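Phosphate binding protein (Planctomyces limnophilus, PDB 4JWO) probably binds phosphate and delivers it for transport across the cytoplasmic membrane, as a PstS-family periplasmic-type solute-binding protein. Local coordinates at residues Ser68-Phe72 with Val93-Thr98; Gly101-Phe105 with Ile288-Lys292; Asp142-Val146 with Thr199-Phe203; Leu163-Trp167 with Ala237-Phe241; Lys257-Gly261 with Tyr279-Ser283. One frame throughout, in Å; residues are numbered along the deposited sequence.

Interaction 1: residues Ser68-Phe72 with Val93-Thr98. With SO4 (sulfate ion), chain B.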
# COMPACT_ATOMS: atom_id res chain seq x y z
N SER A 68 2.15 -8.09 4.94
CA SER A 68 2.42 -6.66 4.84
C SER A 68 1.60 -5.79 5.80
O SER A 68 0.43 -6.06 6.05
CB SER A 68 2.09 -6.24 3.40
OG SER A 68 2.18 -4.85 3.21
N SER A 69 2.22 -4.74 6.33
CA SER A 69 1.47 -3.73 7.06
C SER A 69 0.44 -3.05 6.15
O SER A 69 -0.58 -2.55 6.63
CB SER A 69 2.41 -2.68 7.66
OG SER A 69 3.02 -1.94 6.61
N THR A 70 0.69 -3.02 4.84
CA THR A 70 -0.29 -2.39 3.95
C THR A 70 -1.45 -3.30 3.57
O THR A 70 -2.52 -2.81 3.22
CB THR A 70 0.36 -1.75 2.69
OG1 THR A 70 1.07 -2.74 1.95
CG2 THR A 70 1.33 -0.66 3.11
N VAL A 71 -1.26 -4.61 3.64
CA VAL A 71 -2.35 -5.53 3.38
C VAL A 71 -3.12 -5.80 4.68
O VAL A 71 -4.32 -6.10 4.64
CB VAL A 71 -1.87 -6.82 2.70
CG1 VAL A 71 -3.05 -7.75 2.38
CG2 VAL A 71 -1.09 -6.47 1.42
N PHE A 72 -2.45 -5.64 5.83
CA PHE A 72 -3.06 -5.81 7.16
C PHE A 72 -4.47 -5.20 7.31
O PHE A 72 -5.37 -5.88 7.79
CB PHE A 72 -2.13 -5.28 8.26
CG PHE A 72 -2.56 -5.61 9.67
CD1 PHE A 72 -2.28 -6.85 10.23
CD2 PHE A 72 -3.20 -4.67 10.46
CE1 PHE A 72 -2.66 -7.15 11.54
CE2 PHE A 72 -3.57 -4.96 11.77
CZ PHE A 72 -3.31 -6.21 12.30
N VAL A 93 -4.64 -12.49 12.51
CA VAL A 93 -3.97 -11.68 11.51
C VAL A 93 -2.72 -11.06 12.10
O VAL A 93 -2.79 -10.27 13.05
CB VAL A 93 -4.88 -10.55 10.96
CG1 VAL A 93 -4.21 -9.85 9.80
CG2 VAL A 93 -6.22 -11.12 10.51
N ALA A 94 -1.57 -11.41 11.53
CA ALA A 94 -0.29 -10.90 12.00
C ALA A 94 0.28 -9.95 10.97
O ALA A 94 -0.26 -9.82 9.87
CB ALA A 94 0.67 -12.03 12.27
N MSE A 95 1.39 -9.32 11.31
CA MSE A 95 1.96 -8.29 10.46
C MSE A 95 3.47 -8.37 10.40
O MSE A 95 4.17 -7.42 10.75
CB MSE A 95 1.53 -6.92 11.01
CG MSE A 95 1.53 -5.84 9.98
SE MSE A 95 1.00 -4.17 10.84
CE MSE A 95 2.66 -3.86 11.77
N SER A 96 3.98 -9.51 9.95
CA SER A 96 5.42 -9.76 9.91
C SER A 96 6.14 -9.01 8.80
O SER A 96 7.37 -8.96 8.78
CB SER A 96 5.69 -11.26 9.76
OG SER A 96 5.14 -11.96 10.86
N GLY A 97 5.37 -8.42 7.88
CA GLY A 97 5.93 -7.75 6.72
C GLY A 97 5.76 -8.63 5.50
O GLY A 97 5.38 -9.79 5.62
N THR A 98 6.03 -8.09 4.32
CA THR A 98 5.90 -8.89 3.11
C THR A 98 6.91 -10.02 3.12
O THR A 98 6.56 -11.18 2.95
CB THR A 98 6.06 -8.06 1.83
OG1 THR A 98 4.96 -7.15 1.70
CG2 THR A 98 6.08 -8.97 0.62
S SO4 B . 5.87 -4.35 3.79
O1 SO4 B . 6.13 -2.91 3.76
O2 SO4 B . 5.09 -4.76 2.63
O3 SO4 B . 7.15 -5.04 3.75
O4 SO4 B . 5.12 -4.67 5.01
O HOH W 1 -0.81 -8.33 7.29
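Val-93, the last residue of strand 89-93, turns its side chain to the Phe-72 ring, CG1 lying 3.6 Å from Phe-72 CE1. The carbonyl oxygens of Val-93 and Ala-94 sit at the edge of that ring, and a water donates to both Ala-94 O (3.0 Å) and Ser-68 O (2.9 Å), bridging the two loops. Selenomethionine Met-95 makes a Met-aromatic contact: its SE is 4.3 Å from the Phe-72 ring centroid, over the face, while its CG packs 3.6 Å from Ser-69 CA. Gly-97 takes the N-cap position of helix 98-106 and brings its CA within 4.1 Å of Ser-68 CA. Thr-98 binds the sulfate through N to O3 (3.3 Å) and OG1 to O2 (2.6 Å). Ser-69 N donates to sulfate O4 at 3.2 Å, and Ser-116 OG adds another bond. Ser-68 OG accepts from Thr-70 N at 2.9 Å, an ST turn. Two strand-to-helix loops gripping a tetrahedral oxyanion at helix N termini are characteristic of phosphate-binding proteins, with sulfate probably occupying the phosphate site.

Interaction 2: residues Gly101-Phe105 with Ile288-Lys292; sequences GFKKF and IYTTK
Phe-102 presents its ring edge to the face of Tyr-289 in a T-shaped stack, with centroids 5.0 Å apart, planes at 68° and Phe-102 CZ 3.5 Å from Tyr-289 CE1. The segment 101-105 is regular alpha helix, with Phe-105 N bonded to Gly-101 O at 2.9 Å; 288-291 is extended strand. Their axes run nearly parallel, 6° apart, and approach to 10.7 Å. Phe-102 and Tyr-289 both adopt chi1 m. One helical turn on, Phe-105 (chi1 t) reaches toward the strand: its CZ lies 3.5 Å from Thr-291 CG2 and 3.7 Å from Thr-290 O, the latter at the ring edge. The closest CA pair is Phe-105 with Thr-290, 8.4 Å apart. Tyr-289 and Thr-291 point toward the helix and Thr-290 away. This is the helix-on-sheet packing of an alpha/beta domain. Helix 98-106 lies beside helix 121-129, which Phe-102 and Phe-105 also touch, and over strand 112-115, the antiparallel neighbour of 283-291; helix 298-308 packs against Ile-288 and Thr-290 on the opposite face.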
# COMPACT_ATOMS: atom_id res chain seq x y z
N GLY A 101 6.40 -12.25 6.14
CA GLY A 101 5.26 -13.11 5.87
C GLY A 101 5.60 -14.24 4.91
O GLY A 101 5.17 -15.37 5.11
N PHE A 102 6.35 -13.93 3.87
CA PHE A 102 6.78 -14.97 2.94
C PHE A 102 7.70 -15.99 3.61
O PHE A 102 7.72 -17.16 3.25
CB PHE A 102 7.46 -14.37 1.71
CG PHE A 102 6.51 -13.98 0.60
CD1 PHE A 102 5.66 -14.91 0.03
CD2 PHE A 102 6.51 -12.69 0.11
CE1 PHE A 102 4.80 -14.55 -1.01
CE2 PHE A 102 5.65 -12.32 -0.93
CZ PHE A 102 4.80 -13.26 -1.48
N LYS A 103 8.49 -15.53 4.59
CA LYS A 103 9.40 -16.41 5.32
C LYS A 103 8.63 -17.46 6.11
O LYS A 103 9.03 -18.62 6.18
CB LYS A 103 10.31 -15.61 6.27
CG LYS A 103 11.51 -14.92 5.60
CD LYS A 103 12.27 -14.04 6.59
CE LYS A 103 13.58 -13.51 6.00
NZ LYS A 103 14.33 -12.67 6.98
N LYS A 104 7.53 -17.03 6.72
CA LYS A 104 6.66 -17.95 7.45
C LYS A 104 5.84 -18.80 6.49
O LYS A 104 5.49 -19.93 6.79
CB LYS A 104 5.73 -17.18 8.39
CG LYS A 104 6.46 -16.37 9.46
CD LYS A 104 5.61 -16.25 10.72
CE LYS A 104 6.27 -15.35 11.75
NZ LYS A 104 5.48 -15.29 13.02
N PHE A 105 5.53 -18.22 5.33
CA PHE A 105 4.81 -18.92 4.27
C PHE A 105 5.65 -20.09 3.78
O PHE A 105 5.16 -21.20 3.65
CB PHE A 105 4.57 -17.93 3.12
CG PHE A 105 3.59 -18.41 2.09
CD1 PHE A 105 2.24 -18.50 2.38
CD2 PHE A 105 4.01 -18.73 0.80
CE1 PHE A 105 1.32 -18.91 1.41
CE2 PHE A 105 3.11 -19.14 -0.17
CZ PHE A 105 1.76 -19.23 0.13
N ILE A 288 -2.74 -11.05 -2.08
CA ILE A 288 -2.93 -12.08 -1.07
C ILE A 288 -2.49 -13.40 -1.69
O ILE A 288 -2.89 -13.72 -2.82
CB ILE A 288 -4.41 -12.16 -0.64
CG1 ILE A 288 -4.74 -11.03 0.33
CG2 ILE A 288 -4.73 -13.52 -0.02
CD1 ILE A 288 -4.27 -11.28 1.77
N TYR A 289 -1.66 -14.15 -0.97
CA TYR A 289 -1.18 -15.45 -1.43
C TYR A 289 -1.68 -16.55 -0.52
O TYR A 289 -1.74 -16.38 0.69
CB TYR A 289 0.35 -15.50 -1.41
CG TYR A 289 1.03 -14.72 -2.50
CD1 TYR A 289 1.25 -13.36 -2.38
CD2 TYR A 289 1.47 -15.35 -3.65
CE1 TYR A 289 1.87 -12.64 -3.38
CE2 TYR A 289 2.10 -14.65 -4.65
CZ TYR A 289 2.30 -13.29 -4.52
OH TYR A 289 2.92 -12.60 -5.53
N THR A 290 -2.03 -17.69 -1.11
CA THR A 290 -2.22 -18.90 -0.34
C THR A 290 -1.73 -20.04 -1.23
O THR A 290 -1.01 -19.79 -2.19
CB THR A 290 -3.68 -19.08 0.11
OG1 THR A 290 -3.77 -20.19 1.01
CG2 THR A 290 -4.59 -19.31 -1.07
N THR A 291 -2.07 -21.28 -0.91
CA THR A 291 -1.60 -22.40 -1.72
C THR A 291 -2.77 -23.23 -2.21
O THR A 291 -3.87 -23.14 -1.67
CB THR A 291 -0.59 -23.28 -0.95
OG1 THR A 291 -1.30 -24.14 -0.04
CG2 THR A 291 0.39 -22.43 -0.17
N LYS A 292 -2.52 -24.04 -3.23
CA LYS A 292 -3.53 -24.92 -3.79
C LYS A 292 -3.99 -25.93 -2.73
O LYS A 292 -5.17 -26.25 -2.63
CB LYS A 292 -2.97 -25.64 -5.02
CG LYS A 292 -3.98 -26.41 -5.84
CD LYS A 292 -3.37 -26.81 -7.18
CE LYS A 292 -4.24 -27.81 -7.93
NZ LYS A 292 -5.54 -27.21 -8.36

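Interaction 3: residues Asp142-Val146 with Thr199-Phe203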
# COMPACT_ATOMS: atom_id res chain seq x y z
N ASP A 142 -2.92 0.32 -4.01
CA ASP A 142 -2.59 1.26 -2.94
C ASP A 142 -1.92 2.46 -3.58
O ASP A 142 -0.86 2.31 -4.20
CB ASP A 142 -1.62 0.58 -1.95
CG ASP A 142 -1.27 1.46 -0.75
OD1 ASP A 142 -1.63 2.65 -0.73
OD2 ASP A 142 -0.61 0.95 0.19
N GLY A 143 -2.52 3.63 -3.47
CA GLY A 143 -1.94 4.85 -4.01
C GLY A 143 -1.68 5.89 -2.93
O GLY A 143 -2.50 6.09 -2.05
N LEU A 144 -0.52 6.54 -3.00
CA LEU A 144 -0.19 7.64 -2.10
C LEU A 144 0.00 8.91 -2.89
O LEU A 144 0.53 8.87 -4.00
CB LEU A 144 1.12 7.37 -1.38
CG LEU A 144 1.21 6.17 -0.45
CD1 LEU A 144 2.53 6.26 0.31
CD2 LEU A 144 0.03 6.12 0.51
N THR A 145 -0.36 10.03 -2.29
CA THR A 145 -0.10 11.33 -2.90
C THR A 145 0.86 12.14 -2.05
O THR A 145 0.77 12.16 -0.82
CB THR A 145 -1.38 12.15 -3.05
OG1 THR A 145 -2.01 12.29 -1.77
CG2 THR A 145 -2.34 11.47 -4.01
N VAL A 146 1.78 12.80 -2.73
CA VAL A 146 2.56 13.87 -2.13
C VAL A 146 1.84 15.17 -2.44
O VAL A 146 1.44 15.41 -3.59
CB VAL A 146 3.97 13.91 -2.73
CG1 VAL A 146 4.74 15.11 -2.22
CG2 VAL A 146 4.69 12.61 -2.40
N THR A 199 0.99 3.46 5.58
CA THR A 199 1.35 4.58 4.74
C THR A 199 2.83 4.94 4.89
O THR A 199 3.54 5.14 3.89
CB THR A 199 0.46 5.78 5.07
OG1 THR A 199 -0.91 5.41 4.86
CG2 THR A 199 0.79 6.95 4.18
N PHE A 200 3.30 5.00 6.14
CA PHE A 200 4.71 5.23 6.42
C PHE A 200 5.59 4.18 5.77
O PHE A 200 6.58 4.50 5.11
CB PHE A 200 4.95 5.22 7.94
CG PHE A 200 6.37 5.45 8.35
CD1 PHE A 200 6.83 6.73 8.61
CD2 PHE A 200 7.24 4.38 8.52
CE1 PHE A 200 8.15 6.94 9.02
CE2 PHE A 200 8.56 4.58 8.93
CZ PHE A 200 9.00 5.88 9.16
N ASP A 201 5.25 2.91 5.99
CA ASP A 201 6.02 1.80 5.44
C ASP A 201 6.13 1.89 3.92
O ASP A 201 7.20 1.67 3.36
CB ASP A 201 5.42 0.45 5.86
CG ASP A 201 5.70 0.12 7.31
OD1 ASP A 201 6.50 0.84 7.95
OD2 ASP A 201 5.13 -0.88 7.81
N TYR A 202 5.02 2.21 3.25
CA TYR A 202 5.04 2.30 1.79
C TYR A 202 5.89 3.48 1.32
O TYR A 202 6.82 3.31 0.52
CB TYR A 202 3.59 2.41 1.27
CG TYR A 202 3.41 2.45 -0.24
CD1 TYR A 202 4.48 2.24 -1.11
CD2 TYR A 202 2.16 2.69 -0.79
CE1 TYR A 202 4.31 2.29 -2.49
CE2 TYR A 202 1.97 2.74 -2.16
CZ TYR A 202 3.04 2.54 -3.01
OH TYR A 202 2.88 2.58 -4.38
N PHE A 203 5.59 4.67 1.82
CA PHE A 203 6.31 5.87 1.39
C PHE A 203 7.80 5.74 1.62
O PHE A 203 8.61 5.97 0.72
CB PHE A 203 5.77 7.09 2.13
CG PHE A 203 6.35 8.38 1.65
CD1 PHE A 203 5.84 8.98 0.50
CD2 PHE A 203 7.38 8.99 2.33
CE1 PHE A 203 6.37 10.18 0.04
CE2 PHE A 203 7.92 10.18 1.88
CZ PHE A 203 7.41 10.78 0.72
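Strand 142-146 and helix 199-203 cross almost at right angles, at -79°, with their axes 9.8 Å apart at closest approach. The nearest CA atoms are those of Leu-144 and Phe-203, 7.6 Å apart, so the crossing falls near the middle of the strand segment and the end of the helical one. Within the helical turn, Phe-203 N bonds to Thr-199 O at 3.0 Å.

Leu-144 is the centre of the contact. Its CG lies 3.6 Å from Tyr-202 CD2, its CD1 3.8 Å from Phe-203 CB and its CD2 3.8 Å from Thr-199 CG2, so the isobutyl group fits against three residues of one turn. Two residues further, Val-146 CG2 meets the edge of the Phe-203 ring, 3.8 Å from CE1. At the other end, Asp-142 OD2 comes within 3.4 Å of Tyr-202 CD2. The Tyr-202 hydroxyl is held by Pro-281 O, and its ring has a cation-pi contact with Arg-284. Phe-203 continues the aromatic cluster by stacking on Tyr-240 and meeting Trp-167 edge-to-face, while Asp-201 reaches back to Ser-69. A helix laid across a central beta-sheet, here with its N-terminal part near the interlobe cleft, is characteristic of the alpha/beta lobes of the periplasmic-binding-protein fold.

Interaction 4: residues Leu163-Trp167 with Ala237-Phe241; sequences LNKIW and ALGYF
Leu-163, on a regular helix that runs to Trp-167, begins the contact loosely, its CD2 4.3 Å from Leu-238 CD2. The helix axis and the extended strand 237-241 cross at -99° with 11.5 Å between them, and the nearest CA pair is Ile-166 with Leu-238 at 9.7 Å. Trp-167 N bonds to Leu-163 O at 2.9 Å. Ile-166 (m, t) sends CD1 to 3.6 Å from Leu-238 CD2. Trp-167 (chi1 m, chi2 101°) spans two strand positions: NE1 lies 3.7 Å from Leu-238 CD2, and the face of its six-membered ring receives the edge of Tyr-240 (chi1 p), a T-shaped pair with centroids 5.2 Å apart and planes at 82°. Tyr-240 CD2 approaches Trp-167 CZ2 to 3.8 Å. Leu-238 (chi1 t) and Tyr-240 point toward the helix, with Gly-239 between them. Such helix-on-sheet packing is characteristic of an alpha/beta lobe. The strand lies between 134-148, antiparallel, and 189-192, parallel; Phe-203 of helix 198-208 stacks on Tyr-240 and meets Trp-167 edge-to-face.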
# COMPACT_ATOMS: atom_id res chain seq x y z
N LEU A 163 12.53 13.73 -3.32
CA LEU A 163 11.78 13.34 -2.14
C LEU A 163 12.69 12.62 -1.14
O LEU A 163 12.55 12.78 0.08
CB LEU A 163 10.56 12.50 -2.53
CG LEU A 163 9.48 13.32 -3.27
CD1 LEU A 163 8.46 12.43 -3.98
CD2 LEU A 163 8.77 14.29 -2.33
N ASN A 164 13.63 11.84 -1.65
CA ASN A 164 14.59 11.14 -0.80
C ASN A 164 15.54 12.13 -0.13
O ASN A 164 15.88 12.00 1.03
CB ASN A 164 15.36 10.07 -1.60
CG ASN A 164 16.52 9.49 -0.84
OD1 ASN A 164 17.67 9.65 -1.23
ND2 ASN A 164 16.22 8.79 0.26
N LYS A 165 15.94 13.15 -0.88
CA LYS A 165 16.78 14.20 -0.34
C LYS A 165 16.11 14.86 0.87
O LYS A 165 16.78 15.21 1.85
CB LYS A 165 17.03 15.24 -1.44
CG LYS A 165 18.16 16.19 -1.18
CD LYS A 165 18.35 17.10 -2.39
CE LYS A 165 19.59 17.95 -2.27
NZ LYS A 165 19.70 18.86 -3.45
N ILE A 166 14.80 15.00 0.81
CA ILE A 166 14.02 15.62 1.89
C ILE A 166 13.77 14.65 3.05
O ILE A 166 13.93 15.02 4.22
CB ILE A 166 12.67 16.11 1.36
CG1 ILE A 166 12.85 17.28 0.39
CG2 ILE A 166 11.76 16.53 2.52
CD1 ILE A 166 11.62 17.58 -0.41
N TRP A 167 13.38 13.43 2.73
CA TRP A 167 12.83 12.50 3.73
C TRP A 167 13.79 11.47 4.30
O TRP A 167 13.44 10.78 5.26
CB TRP A 167 11.63 11.76 3.15
CG TRP A 167 10.39 12.62 3.07
CD1 TRP A 167 9.90 13.24 1.97
CD2 TRP A 167 9.51 12.94 4.16
NE1 TRP A 167 8.75 13.92 2.29
CE2 TRP A 167 8.49 13.76 3.63
CE3 TRP A 167 9.47 12.61 5.52
CZ2 TRP A 167 7.44 14.25 4.42
CZ3 TRP A 167 8.45 13.11 6.30
CH2 TRP A 167 7.44 13.92 5.74
N ALA A 237 4.32 23.98 2.95
CA ALA A 237 4.14 22.59 3.37
C ALA A 237 4.45 21.55 2.29
O ALA A 237 4.30 21.79 1.10
CB ALA A 237 2.72 22.36 3.87
N LEU A 238 4.91 20.39 2.73
CA LEU A 238 5.02 19.21 1.88
C LEU A 238 4.50 18.05 2.71
O LEU A 238 4.99 17.84 3.81
CB LEU A 238 6.48 18.96 1.51
CG LEU A 238 6.78 17.69 0.69
CD1 LEU A 238 6.36 17.89 -0.74
CD2 LEU A 238 8.25 17.30 0.76
N GLY A 239 3.52 17.31 2.21
CA GLY A 239 2.97 16.22 3.00
C GLY A 239 2.77 14.97 2.17
O GLY A 239 2.85 15.02 0.95
N TYR A 240 2.56 13.84 2.83
CA TYR A 240 2.14 12.64 2.12
C TYR A 240 1.08 11.89 2.91
O TYR A 240 1.07 11.93 4.14
CB TYR A 240 3.32 11.70 1.79
CG TYR A 240 3.93 10.96 2.96
CD1 TYR A 240 3.46 9.70 3.33
CD2 TYR A 240 5.00 11.49 3.67
CE1 TYR A 240 4.03 9.00 4.39
CE2 TYR A 240 5.57 10.80 4.76
CZ TYR A 240 5.08 9.55 5.09
OH TYR A 240 5.65 8.84 6.14
N PHE A 241 0.20 11.23 2.18
CA PHE A 241 -0.87 10.40 2.75
C PHE A 241 -1.57 9.66 1.62
O PHE A 241 -1.25 9.86 0.45
CB PHE A 241 -1.85 11.20 3.64
CG PHE A 241 -2.24 12.57 3.11
CD1 PHE A 241 -3.07 12.71 2.01
CD2 PHE A 241 -1.78 13.71 3.75
CE1 PHE A 241 -3.43 13.99 1.53
CE2 PHE A 241 -2.15 14.98 3.29
CZ PHE A 241 -2.96 15.11 2.18

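Interaction 5: residues Lys257-Gly261 with Tyr279-Ser283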
# COMPACT_ATOMS: atom_id res chain seq x y z
N LYS A 257 3.17 16.15 -9.01
CA LYS A 257 3.41 15.18 -10.08
C LYS A 257 4.77 14.53 -9.83
O LYS A 257 5.70 15.20 -9.41
CB LYS A 257 3.39 15.88 -11.43
CG LYS A 257 2.10 16.64 -11.69
CD LYS A 257 2.14 17.35 -13.02
CE LYS A 257 0.77 17.91 -13.39
NZ LYS A 257 0.27 18.88 -12.38
N ILE A 258 4.86 13.22 -10.09
CA ILE A 258 6.02 12.44 -9.66
C ILE A 258 6.84 11.87 -10.82
O ILE A 258 6.30 11.20 -11.70
CB ILE A 258 5.57 11.28 -8.73
CG1 ILE A 258 4.84 11.82 -7.50
CG2 ILE A 258 6.77 10.42 -8.29
CD1 ILE A 258 5.72 12.63 -6.55
N SER A 259 8.14 12.16 -10.81
CA SER A 259 9.06 11.55 -11.76
C SER A 259 9.93 10.53 -11.04
O SER A 259 10.39 10.79 -9.94
CB SER A 259 9.97 12.61 -12.38
OG SER A 259 9.22 13.48 -13.20
N ASP A 260 10.18 9.39 -11.68
CA ASP A 260 10.96 8.33 -11.05
C ASP A 260 12.33 8.08 -11.67
O ASP A 260 13.04 7.16 -11.25
CB ASP A 260 10.14 7.03 -10.98
CG ASP A 260 9.99 6.34 -12.33
OD1 ASP A 260 10.32 6.94 -13.37
OD2 ASP A 260 9.54 5.17 -12.33
N GLY A 261 12.71 8.86 -12.68
CA GLY A 261 14.00 8.68 -13.33
C GLY A 261 14.01 7.53 -14.32
O GLY A 261 15.03 7.23 -14.93
N TYR A 279 1.57 5.83 -12.75
CA TYR A 279 1.96 6.54 -11.53
C TYR A 279 2.78 5.62 -10.63
O TYR A 279 2.25 4.94 -9.73
CB TYR A 279 0.71 7.08 -10.83
CG TYR A 279 0.99 7.87 -9.58
CD1 TYR A 279 1.55 9.13 -9.64
CD2 TYR A 279 0.66 7.36 -8.33
CE1 TYR A 279 1.80 9.86 -8.48
CE2 TYR A 279 0.91 8.08 -7.18
CZ TYR A 279 1.47 9.33 -7.26
OH TYR A 279 1.71 10.05 -6.10
N THR A 280 4.08 5.58 -10.89
CA THR A 280 5.00 4.74 -10.15
C THR A 280 6.16 5.60 -9.62
O THR A 280 6.61 6.52 -10.30
CB THR A 280 5.48 3.55 -11.04
OG1 THR A 280 6.25 2.62 -10.27
CG2 THR A 280 6.30 4.05 -12.23
N PRO A 281 6.67 5.30 -8.42
CA PRO A 281 6.39 4.15 -7.54
C PRO A 281 5.28 4.32 -6.51
O PRO A 281 5.10 3.40 -5.71
CB PRO A 281 7.72 3.98 -6.81
CG PRO A 281 8.17 5.41 -6.61
CD PRO A 281 7.75 6.14 -7.88
N LEU A 282 4.57 5.43 -6.51
CA LEU A 282 3.63 5.71 -5.42
C LEU A 282 2.21 5.16 -5.61
O LEU A 282 1.31 5.49 -4.83
CB LEU A 282 3.63 7.21 -5.09
CG LEU A 282 4.94 7.67 -4.46
CD1 LEU A 282 5.00 9.20 -4.39
CD2 LEU A 282 5.08 7.09 -3.06
N SER A 283 2.00 4.32 -6.61
CA SER A 283 0.85 3.42 -6.58
C SER A 283 1.32 2.04 -6.96
O SER A 283 2.25 1.90 -7.76
CB SER A 283 -0.32 3.89 -7.46
OG SER A 283 -0.05 3.76 -8.85
O HOH W 2 5.05 8.67 -10.99
O HOH W 3 9.35 3.68 -10.15
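This is a partly buried, water-bridged contact between the end of strand 254-259 and the loop leading into strand 283-291, within a lobe of the periplasmic-binding-protein fold; both strands pair antiparallel with strand 134-148. Ile-258 supplies the apolar part. Its CG1 lies 3.7 Å from Tyr-279 CE1 and 4.1 Å from Leu-282 CD1, and Pro-281 CD stands 4.4 Å from Ile-258 CG2. A cis peptide precedes Pro-281, and the loop folds back so that Ser-283 OG bonds to Tyr-279 O at 2.7 Å. The Tyr-279 hydroxyl is bonded to Leu-144 O on strand 134-148, which ties the loop to the sheet. One water donates to Ile-258 O (2.9 Å) and Thr-280 O (2.7 Å), joining the two backbones. Beyond the strand, Asp-260 turns toward the loop, its CB 4.0 Å from Pro-281 CD, while its OD1 accepts from the backbone of Lys-262 and Ala-264. Asp-260 OD2 lies 3.4 Å from Thr-280 CG2 and accepts at 2.6 Å from a second water, itself 3.3 Å from Thr-280 OG1.

From the N terminus, interaction 1 closes first, a short loop joining the starts of helices 72-85 and 98-106 at the sulfate site. Interaction 2 opens next on helix 98-106 and closes on strand 283-291, a long loop within which interactions 3, 4 and 5 are all nested. Interactions 3 and 4 cross, their segments alternating along the chain, and meet through Phe-203 and Tyr-240. Interaction 5 follows in series, bonded to interaction 3 through Tyr-279 and Tyr-202 and touching interaction 4 through Leu-163. Interactions 2 to 5 reach one mixed sheet; interaction 1, on loops that follow two of its strands, is bonded to interaction 3 through Ser-69 and Asp-201, between the lobes.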